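Local atomic coordinates of LPXTG cell wall surface protein (Streptococcus gordonii, PDB entry 4IGB), a protein that is probably a cell-wall-anchored adhesin of the streptococcal surface, of which this chain is the amino-terminal part, comprising the N1 and N2 domains. Residues Y345-V350 against Y363-K367; M335-F339 against I389-T395; R293-V298 against A422-S428. All blocks are in the same frame, centred on the assembly; numbering follows the deposited sequence.

Interaction 1 (Y345-V350 against Y363-K367)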
loop_
_atom_site.group_PDB
_atom_site.type_symbol
_atom_site.label_atom_id
_atom_site.label_comp_id
_atom_site.label_asym_id
_atom_site.label_seq_id
_atom_site.Cartn_x
_atom_site.Cartn_y
_atom_site.Cartn_z
ATOM N N TYR B 345 -11.332 2.799 34.898
ATOM C CA TYR B 345 -12.214 3.449 33.937
ATOM C C TYR B 345 -13.560 3.757 34.581
ATOM O O TYR B 345 -14.192 2.872 35.149
ATOM C CB TYR B 345 -12.424 2.556 32.713
ATOM C CG TYR B 345 -13.584 2.987 31.833
ATOM C CD1 TYR B 345 -13.487 4.114 31.021
ATOM C CD2 TYR B 345 -14.778 2.274 31.824
ATOM C CE1 TYR B 345 -14.552 4.518 30.220
ATOM C CE2 TYR B 345 -15.844 2.666 31.030
ATOM C CZ TYR B 345 -15.725 3.789 30.226
ATOM O OH TYR B 345 -16.783 4.180 29.437
ATOM N N LYS B 346 -14.008 5.004 34.477
ATOM C CA LYS B 346 -15.298 5.398 35.053
ATOM C C LYS B 346 -16.433 5.476 34.028
ATOM O O LYS B 346 -17.436 4.773 34.155
ATOM C CB LYS B 346 -15.167 6.714 35.825
ATOM C CG LYS B 346 -14.349 6.561 37.094
ATOM C CD LYS B 346 -13.917 7.906 37.652
ATOM C CE LYS B 346 -15.090 8.801 38.052
ATOM N NZ LYS B 346 -14.571 9.997 38.772
ATOM N N GLU B 347 -16.275 6.320 33.013
ATOM C CA GLU B 347 -17.288 6.467 31.971
ATOM C C GLU B 347 -16.704 7.324 30.876
ATOM O O GLU B 347 -15.604 7.850 31.027
ATOM C CB GLU B 347 -18.519 7.169 32.533
ATOM C CG GLU B 347 -18.169 8.535 33.084
ATOM C CD GLU B 347 -19.346 9.243 33.725
ATOM O OE1 GLU B 347 -19.726 8.865 34.846
ATOM O OE2 GLU B 347 -19.882 10.185 33.115
ATOM N N LEU B 348 -17.441 7.482 29.781
ATOM C CA LEU B 348 -16.995 8.344 28.686
ATOM C C LEU B 348 -18.179 8.966 27.959
ATOM O O LEU B 348 -19.301 8.468 28.048
ATOM C CB LEU B 348 -16.164 7.544 27.677
ATOM C CG LEU B 348 -16.922 6.460 26.917
ATOM C CD1 LEU B 348 -17.756 7.056 25.787
ATOM C CD2 LEU B 348 -15.947 5.445 26.351
ATOM N N LYS B 349 -17.910 10.019 27.195
ATOM C CA LYS B 349 -18.926 10.612 26.336
ATOM C C LYS B 349 -18.327 10.850 24.952
ATOM O O LYS B 349 -17.110 10.994 24.805
ATOM C CB LYS B 349 -19.463 11.927 26.931
ATOM C CG LYS B 349 -18.486 13.091 26.867
ATOM C CD LYS B 349 -19.112 14.411 27.347
ATOM C CE LYS B 349 -18.032 15.484 27.560
ATOM N NZ LYS B 349 -18.559 16.754 28.185
ATOM N N VAL B 350 -19.189 10.888 23.947
ATOM C CA VAL B 350 -18.769 11.025 22.560
ATOM C C VAL B 350 -19.507 12.203 21.938
ATOM O O VAL B 350 -20.731 12.271 22.015
ATOM C CB VAL B 350 -19.126 9.761 21.757
ATOM C CG1 VAL B 350 -18.580 9.849 20.342
ATOM C CG2 VAL B 350 -18.616 8.489 22.476
ATOM N N TYR B 363 -23.174 5.068 18.924
ATOM C CA TYR B 363 -22.018 4.250 19.217
ATOM C C TYR B 363 -22.344 3.205 20.273
ATOM O O TYR B 363 -23.363 3.299 20.968
ATOM C CB TYR B 363 -20.861 5.129 19.697
ATOM C CG TYR B 363 -21.106 5.791 21.038
ATOM C CD1 TYR B 363 -20.723 5.173 22.226
ATOM C CD2 TYR B 363 -21.712 7.037 21.113
ATOM C CE1 TYR B 363 -20.941 5.785 23.455
ATOM C CE2 TYR B 363 -21.935 7.656 22.330
ATOM C CZ TYR B 363 -21.547 7.031 23.496
ATOM O OH TYR B 363 -21.766 7.662 24.698
ATOM N N THR B 364 -21.471 2.206 20.380
ATOM C CA THR B 364 -21.535 1.236 21.472
ATOM C C THR B 364 -20.180 1.163 22.153
ATOM O O THR B 364 -19.160 1.564 21.586
ATOM C CB THR B 364 -21.890 -0.168 20.989
ATOM O OG1 THR B 364 -20.894 -0.615 20.060
ATOM C CG2 THR B 364 -23.251 -0.178 20.317
ATOM N N ILE B 365 -20.178 0.640 23.372
ATOM C CA ILE B 365 -18.984 0.621 24.188
ATOM C C ILE B 365 -18.728 -0.808 24.609
ATOM O O ILE B 365 -19.610 -1.477 25.147
ATOM C CB ILE B 365 -19.152 1.456 25.457
ATOM C CG1 ILE B 365 -19.306 2.940 25.124
ATOM C CG2 ILE B 365 -17.969 1.245 26.385
ATOM C CD1 ILE B 365 -19.558 3.786 26.355
ATOM N N GLU B 366 -17.521 -1.278 24.346
ATOM C CA GLU B 366 -17.123 -2.611 24.744
ATOM C C GLU B 366 -15.962 -2.476 25.704
ATOM O O GLU B 366 -14.972 -1.802 25.398
ATOM C CB GLU B 366 -16.713 -3.421 23.521
ATOM C CG GLU B 366 -16.055 -4.745 23.870
ATOM C CD GLU B 366 -15.704 -5.551 22.643
ATOM O OE1 GLU B 366 -16.565 -5.669 21.745
ATOM O OE2 GLU B 366 -14.565 -6.051 22.573
ATOM N N LYS B 367 -16.090 -3.088 26.876
ATOM C CA LYS B 367 -15.013 -3.070 27.851
ATOM C C LYS B 367 -14.498 -4.482 28.122
ATOM O O LYS B 367 -15.273 -5.389 28.446
ATOM C CB LYS B 367 -15.471 -2.413 29.161
ATOM C CG LYS B 367 -14.360 -2.259 30.194
ATOM C CD LYS B 367 -14.846 -1.551 31.444
ATOM C CE LYS B 367 -13.714 -1.355 32.449
ATOM N NZ LYS B 367 -13.201 -2.664 32.975
HETATM O O HOH W 1 -21.547 6.546 27.178
HETATM O O HOH W 2 -22.049 10.293 24.551
#
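Val350 presses a methyl group onto the ring of Tyr363 at the tight end of a contact between the two sheets of the N2 beta sandwich. Strand 343-352 belongs to one sheet and strand 363-368 to the other, and the short segments run nearly antiparallel, 158° apart, with their axes 9.5 Å from each other at closest approach. Val350 CG2 stands over the centre of the Tyr363 ring, 3.4 Å from its centroid, which makes a close CH-pi contact. Tyr363 places its CG between its backbone N and carbonyl carbon (chi1 67°), which lays the ring under Val350 and carries OH to the backbone of strand 343-352. Both residues are buried, and Leu357 packs against each of them.

The packing thins toward the other end. Leu348 and Ile365 meet tip to tip, with CD1 to CD1 at 3.8 Å, while Leu348 CD1 also lies obliquely beside the Tyr363 ring. Beyond them Tyr345 and the exposed Lys367 run alongside each other head to tail: CD and CE of the lysine lie beside Tyr345 CD2, at 3.8 Å for CE, obliquely to the ring, and a bend at its last torsion lets NZ hydrogen-bond to Gly369 O. On the outer surface of strand 343-352, Lys346 and Glu347 together pair with the one residue Lys394, a classic beta bulge; neither touches 363-367.

Two waters link the phenol of Tyr363 to the backbone opposite. One gives a proton to Leu348 O at 3.1 Å and lies in the plane of the ring at its edge, 2.7 Å from Tyr363 OH. The second water lies 2.7 Å from Tyr363 OH and accepts the N-H of Val350, with 3.0 Å between the water oxygen and Val350 N.

Interaction 2 (M335-F339 against I389-T395)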
loop_
_atom_site.group_PDB
_atom_site.type_symbol
_atom_site.label_atom_id
_atom_site.label_comp_id
_atom_site.label_asym_id
_atom_site.label_seq_id
_atom_site.Cartn_x
_atom_site.Cartn_y
_atom_site.Cartn_z
ATOM N N MET B 335 -12.634 3.211 18.124
ATOM C CA MET B 335 -11.541 3.834 18.836
ATOM C C MET B 335 -11.265 2.938 20.025
ATOM O O MET B 335 -12.185 2.588 20.771
ATOM C CB MET B 335 -11.930 5.234 19.318
ATOM C CG MET B 335 -12.353 6.175 18.198
ATOM S SD MET B 335 -13.958 5.743 17.519
ATOM C CE MET B 335 -14.357 7.290 16.665
ATOM N N VAL B 336 -10.002 2.562 20.179
ATOM C CA VAL B 336 -9.588 1.607 21.193
ATOM C C VAL B 336 -8.728 2.322 22.211
ATOM O O VAL B 336 -7.672 2.854 21.867
ATOM C CB VAL B 336 -8.724 0.475 20.592
ATOM C CG1 VAL B 336 -8.214 -0.444 21.694
ATOM C CG2 VAL B 336 -9.503 -0.325 19.563
ATOM N N GLN B 337 -9.190 2.341 23.455
ATOM C CA GLN B 337 -8.404 2.855 24.572
ATOM C C GLN B 337 -7.880 1.685 25.394
ATOM O O GLN B 337 -8.497 0.618 25.447
ATOM C CB GLN B 337 -9.270 3.726 25.486
ATOM C CG GLN B 337 -8.975 5.203 25.440
ATOM C CD GLN B 337 -7.613 5.597 26.012
ATOM O OE1 GLN B 337 -6.742 4.756 26.242
ATOM N NE2 GLN B 337 -7.428 6.901 26.238
ATOM N N LYS B 338 -6.744 1.878 26.046
ATOM C CA LYS B 338 -6.319 0.908 27.043
ATOM C C LYS B 338 -5.669 1.667 28.177
ATOM O O LYS B 338 -4.747 2.446 27.970
ATOM C CB LYS B 338 -5.362 -0.134 26.455
ATOM C CG LYS B 338 -4.969 -1.219 27.456
ATOM C CD LYS B 338 -4.030 -2.252 26.835
ATOM C CE LYS B 338 -3.580 -3.282 27.864
ATOM N NZ LYS B 338 -2.319 -3.960 27.431
ATOM N N PHE B 339 -6.169 1.456 29.381
ATOM C CA PHE B 339 -5.746 2.280 30.504
ATOM C C PHE B 339 -4.707 1.614 31.372
ATOM O O PHE B 339 -4.821 0.435 31.699
ATOM C CB PHE B 339 -6.960 2.661 31.348
ATOM C CG PHE B 339 -7.969 3.489 30.596
ATOM C CD1 PHE B 339 -7.701 4.815 30.281
ATOM C CD2 PHE B 339 -9.177 2.940 30.191
ATOM C CE1 PHE B 339 -8.630 5.576 29.588
ATOM C CE2 PHE B 339 -10.100 3.697 29.505
ATOM C CZ PHE B 339 -9.823 5.019 29.205
ATOM N N ILE B 389 -14.717 13.298 15.644
ATOM C CA ILE B 389 -15.415 12.655 16.747
ATOM C C ILE B 389 -14.557 12.857 17.976
ATOM O O ILE B 389 -13.354 12.652 17.921
ATOM C CB ILE B 389 -15.620 11.164 16.474
ATOM C CG1 ILE B 389 -16.450 10.998 15.195
ATOM C CG2 ILE B 389 -16.228 10.468 17.695
ATOM C CD1 ILE B 389 -16.644 9.563 14.755
ATOM N N ILE B 390 -15.174 13.293 19.070
ATOM C CA ILE B 390 -14.437 13.633 20.278
ATOM C C ILE B 390 -14.890 12.720 21.394
ATOM O O ILE B 390 -16.072 12.698 21.738
ATOM C CB ILE B 390 -14.736 15.070 20.746
ATOM C CG1 ILE B 390 -14.768 16.044 19.566
ATOM C CG2 ILE B 390 -13.761 15.511 21.817
ATOM C CD1 ILE B 390 -13.522 16.069 18.782
ATOM N N ILE B 391 -13.959 11.975 21.978
ATOM C CA ILE B 391 -14.330 11.080 23.065
ATOM C C ILE B 391 -13.618 11.501 24.327
ATOM O O ILE B 391 -12.392 11.639 24.345
ATOM C CB ILE B 391 -13.977 9.621 22.763
ATOM C CG1 ILE B 391 -14.604 9.186 21.442
ATOM C CG2 ILE B 391 -14.387 8.728 23.923
ATOM C CD1 ILE B 391 -14.250 7.792 21.058
ATOM N N THR B 392 -14.394 11.704 25.385
ATOM C CA THR B 392 -13.821 12.095 26.662
ATOM C C THR B 392 -13.957 10.958 27.675
ATOM O O THR B 392 -15.063 10.552 28.005
ATOM C CB THR B 392 -14.494 13.380 27.171
ATOM O OG1 THR B 392 -14.380 14.380 26.153
ATOM C CG2 THR B 392 -13.815 13.877 28.433
ATOM N N TYR B 393 -12.826 10.448 28.154
ATOM C CA TYR B 393 -12.817 9.321 29.080
ATOM C C TYR B 393 -12.503 9.779 30.490
ATOM O O TYR B 393 -11.448 10.370 30.742
ATOM C CB TYR B 393 -11.748 8.301 28.686
ATOM C CG TYR B 393 -11.765 7.834 27.240
ATOM C CD1 TYR B 393 -12.403 6.657 26.878
ATOM C CD2 TYR B 393 -11.092 8.545 26.248
ATOM C CE1 TYR B 393 -12.381 6.205 25.572
ATOM C CE2 TYR B 393 -11.069 8.095 24.932
ATOM C CZ TYR B 393 -11.714 6.929 24.602
ATOM O OH TYR B 393 -11.698 6.473 23.300
ATOM N N LYS B 394 -13.406 9.498 31.414
ATOM C CA LYS B 394 -13.156 9.771 32.814
ATOM C C LYS B 394 -12.583 8.524 33.479
ATOM O O LYS B 394 -13.182 7.450 33.416
ATOM C CB LYS B 394 -14.459 10.183 33.513
ATOM C CG LYS B 394 -14.993 11.548 33.100
ATOM C CD LYS B 394 -16.283 11.881 33.854
ATOM C CE LYS B 394 -16.754 13.304 33.571
ATOM N NZ LYS B 394 -18.055 13.613 34.233
ATOM N N THR B 395 -11.414 8.667 34.096
ATOM C CA THR B 395 -10.850 7.598 34.916
ATOM C C THR B 395 -10.412 8.171 36.261
ATOM O O THR B 395 -10.431 9.392 36.467
ATOM C CB THR B 395 -9.617 6.938 34.259
ATOM O OG1 THR B 395 -8.510 7.841 34.308
ATOM C CG2 THR B 395 -9.894 6.563 32.819
HETATM O O HOH W 3 -12.441 3.767 23.230
#
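A water joins Tyr393 to Met335: it receives the hydroxyl proton of Tyr393, at 2.8 Å from OH, and passes one of its own to Met335 O at 2.7 Å. The water thus links a phenol on one strand to a backbone carbonyl on the other and fixes the far end of the tyrosine. The ring itself is clamped between aliphatic groups. Gln337 CG sits over one face, 3.5 Å from the ring centroid in a CH-pi contact, and Ile391 CG2 of the same strand covers the opposite face toward the rim. The Gln337 chain bends at chi2 (-68°), and its amide plane stands nearly perpendicular to the phenol ring. Its NE2 is held by Asn411 OD1 on strand 409-417.

All of this fills the interior of the N2 beta sandwich, where strand 333-338 of one sheet faces strand 389-397 of the other. The two run in roughly the same direction, their segments 21° apart, and their direct contacts are between side chains, as expected of facing sheets, the water to Met335 O being the one link to backbone.

Phe339 adds a second ring. Its edge, led by CZ, turns toward the face of Tyr393 in an offset edge-to-face pair with centroids 5.8 Å apart and planes at 71°. One face of Phe339 receives Thr395 CG2, 3.9 Å from the ring centroid in a second CH-pi contact, and the opposite face carries Gln337 OE1 near the rim. Thr395 OG1 hydrogen-bonds instead to the carbonyl of Val311 on the adjoining strand.

At the other end Met335 meets two isoleucines. Its CG lies 3.8 Å from Ile391 CD1, and its chain crosses Ile389 at about a right angle, where CE touches Ile389 CD1 at 3.7 Å.

Interaction 3 (R293-V298 against A422-S428); sequences RPVLEV and APSNQVS
Leu296 and Val427 cross at about a right angle in the apolar centre of this contact, with Leu296 CD2 3.6 Å from Val427 CG2. Val298 lies alongside Val427, pointing the other way, with its CB against the same CG2. Here strand 295-304 runs alongside strand 427-432 in a parallel pairing that ties the two sheets of the N2 beta sandwich together. Leu296 also reaches Asn411 of strand 409-417, while Val298 and Val427 both lie on Tyr313.

Ahead of the pairing the chains come close, with the Pro294 and Ser424 CA atoms 4.4 Å apart. Pro294 CD packs on Ala422 CB, and the ring's CB lies beside Ser424 CB, while Pro294 O receives a CA-H contact from Ser424. The hydroxyl of Ser424 donates to Asn425 O at 2.6 Å, from above the plane of that carbonyl, and also binds Val413 N.

Asn425 then does with its side chain what a neighbouring strand would do with its backbone. With CG set between its backbone N and carbonyl carbon (chi1 54°), the amide lies along strand 295-304: Leu296 N donates to a lone pair of OD1 at 2.8 Å, and ND2 donates to Leu296 O at 3.0 Å in an almost straight bond of 171°. Leu296 is therefore gripped on both backbone polar atoms by one amide.

At the polar edge Arg293 bends at chi3 and turns the edge of its guanidinium to two successive carbonyls. NE meets Pro423 O at 3.2 Å in the guanidinium plane, and NH1 makes a weak bond to Ser424 O, also 3.2 Å.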
loop_
_atom_site.group_PDB
_atom_site.type_symbol
_atom_site.label_atom_id
_atom_site.label_comp_id
_atom_site.label_asym_id
_atom_site.label_seq_id
_atom_site.Cartn_x
_atom_site.Cartn_y
_atom_site.Cartn_z
ATOM N N ARG B 293 -3.552 12.677 12.572
ATOM C CA ARG B 293 -3.729 11.552 13.478
ATOM C C ARG B 293 -4.639 11.989 14.613
ATOM O O ARG B 293 -4.858 13.184 14.811
ATOM C CB ARG B 293 -2.377 11.115 14.055
ATOM C CG ARG B 293 -1.404 10.596 13.019
ATOM C CD ARG B 293 0.035 10.637 13.546
ATOM N NE ARG B 293 0.165 10.029 14.873
ATOM C CZ ARG B 293 1.296 10.014 15.577
ATOM N NH1 ARG B 293 1.341 9.430 16.770
ATOM N NH2 ARG B 293 2.391 10.581 15.084
ATOM N N PRO B 294 -5.172 11.021 15.370
ATOM C CA PRO B 294 -5.963 11.415 16.537
ATOM C C PRO B 294 -5.137 12.260 17.497
ATOM O O PRO B 294 -3.934 12.030 17.671
ATOM C CB PRO B 294 -6.347 10.069 17.166
ATOM C CG PRO B 294 -6.436 9.153 15.975
ATOM C CD PRO B 294 -5.288 9.579 15.085
ATOM N N VAL B 295 -5.795 13.246 18.099
ATOM C CA VAL B 295 -5.170 14.123 19.075
ATOM C C VAL B 295 -5.637 13.754 20.482
ATOM O O VAL B 295 -6.838 13.767 20.784
ATOM C CB VAL B 295 -5.511 15.609 18.798
ATOM C CG1 VAL B 295 -4.883 16.497 19.851
ATOM C CG2 VAL B 295 -5.032 16.001 17.401
ATOM N N LEU B 296 -4.681 13.416 21.337
ATOM C CA LEU B 296 -4.997 12.973 22.680
ATOM C C LEU B 296 -4.493 13.982 23.681
ATOM O O LEU B 296 -3.369 14.463 23.568
ATOM C CB LEU B 296 -4.366 11.605 22.955
ATOM C CG LEU B 296 -4.616 11.021 24.349
ATOM C CD1 LEU B 296 -6.102 10.719 24.525
ATOM C CD2 LEU B 296 -3.778 9.770 24.565
ATOM N N GLU B 297 -5.327 14.292 24.665
ATOM C CA GLU B 297 -4.978 15.235 25.712
ATOM C C GLU B 297 -5.332 14.618 27.059
ATOM O O GLU B 297 -6.259 13.823 27.154
ATOM C CB GLU B 297 -5.751 16.545 25.518
ATOM C CG GLU B 297 -5.690 17.092 24.098
ATOM C CD GLU B 297 -6.623 18.281 23.877
ATOM O OE1 GLU B 297 -7.606 18.146 23.117
ATOM O OE2 GLU B 297 -6.369 19.355 24.457
ATOM N N VAL B 298 -4.598 14.988 28.098
ATOM C CA VAL B 298 -4.865 14.487 29.429
ATOM C C VAL B 298 -4.948 15.647 30.419
ATOM O O VAL B 298 -4.190 16.612 30.322
ATOM C CB VAL B 298 -3.776 13.497 29.894
ATOM C CG1 VAL B 298 -2.417 14.197 30.000
ATOM C CG2 VAL B 298 -4.158 12.870 31.229
ATOM N N ALA B 422 -4.648 4.172 13.143
ATOM C CA ALA B 422 -3.903 5.397 13.387
ATOM C C ALA B 422 -3.837 5.671 14.885
ATOM O O ALA B 422 -4.827 6.063 15.491
ATOM C CB ALA B 422 -4.545 6.562 12.677
ATOM N N PRO B 423 -2.655 5.491 15.483
ATOM C CA PRO B 423 -2.537 5.814 16.907
ATOM C C PRO B 423 -2.431 7.308 17.130
ATOM O O PRO B 423 -1.903 8.017 16.290
ATOM C CB PRO B 423 -1.220 5.143 17.326
ATOM C CG PRO B 423 -0.572 4.639 16.031
ATOM C CD PRO B 423 -1.352 5.186 14.874
ATOM N N SER B 424 -2.921 7.765 18.275
ATOM C CA SER B 424 -2.795 9.155 18.681
ATOM C C SER B 424 -1.360 9.425 19.123
ATOM O O SER B 424 -0.532 8.516 19.169
ATOM C CB SER B 424 -3.716 9.425 19.861
ATOM O OG SER B 424 -3.198 8.800 21.029
ATOM N N ASN B 425 -1.069 10.677 19.451
ATOM C CA ASN B 425 0.143 10.980 20.193
ATOM C C ASN B 425 0.001 10.326 21.555
ATOM O O ASN B 425 -1.122 10.096 22.025
ATOM C CB ASN B 425 0.270 12.485 20.386
ATOM C CG ASN B 425 -0.964 13.078 21.026
ATOM O OD1 ASN B 425 -2.033 13.103 20.416
ATOM N ND2 ASN B 425 -0.835 13.532 22.268
ATOM N N GLN B 426 1.130 10.031 22.189
ATOM C CA GLN B 426 1.125 9.539 23.560
ATOM C C GLN B 426 1.125 10.699 24.564
ATOM O O GLN B 426 1.778 11.719 24.346
ATOM C CB GLN B 426 2.330 8.631 23.808
ATOM C CG GLN B 426 2.333 8.005 25.200
ATOM C CD GLN B 426 3.610 7.247 25.488
ATOM O OE1 GLN B 426 3.630 6.018 25.483
ATOM N NE2 GLN B 426 4.688 7.982 25.746
ATOM N N VAL B 427 0.393 10.552 25.664
ATOM C CA VAL B 427 0.395 11.585 26.702
ATOM C C VAL B 427 0.867 11.009 28.014
ATOM O O VAL B 427 0.948 9.795 28.176
ATOM C CB VAL B 427 -0.998 12.230 26.933
ATOM C CG1 VAL B 427 -1.471 12.969 25.678
ATOM C CG2 VAL B 427 -2.017 11.187 27.405
ATOM N N SER B 428 1.169 11.889 28.957
ATOM C CA SER B 428 1.742 11.450 30.215
ATOM C C SER B 428 1.196 12.214 31.408
ATOM O O SER B 428 1.073 13.433 31.378
ATOM C CB SER B 428 3.264 11.590 30.179
ATOM O OG SER B 428 3.878 10.337 29.941
#

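The three contacts lie in the same N2 sandwich. Interactions 1 and 2 are neighbouring contacts between its two sheets, interaction 2 buried and interaction 1 partly open, with centres about 7 Å apart, and they meet where strands 343-352 and 389-397 pair: Lys346 N and Glu347 O probably hydrogen-bond to Lys394 O and N respectively, each at 2.8 Å, and Val350 CG1 packs on Ile389 CG2. Interaction 3 is centred about 10 Å from interaction 2, with nearest atoms about 4 Å apart, and about 17 Å from interaction 1; it joins the start and end of the domain, and in sequence it encloses the other two. The sodium site of Asp198, Asp200 and Thr248 belongs to the N-terminal domain.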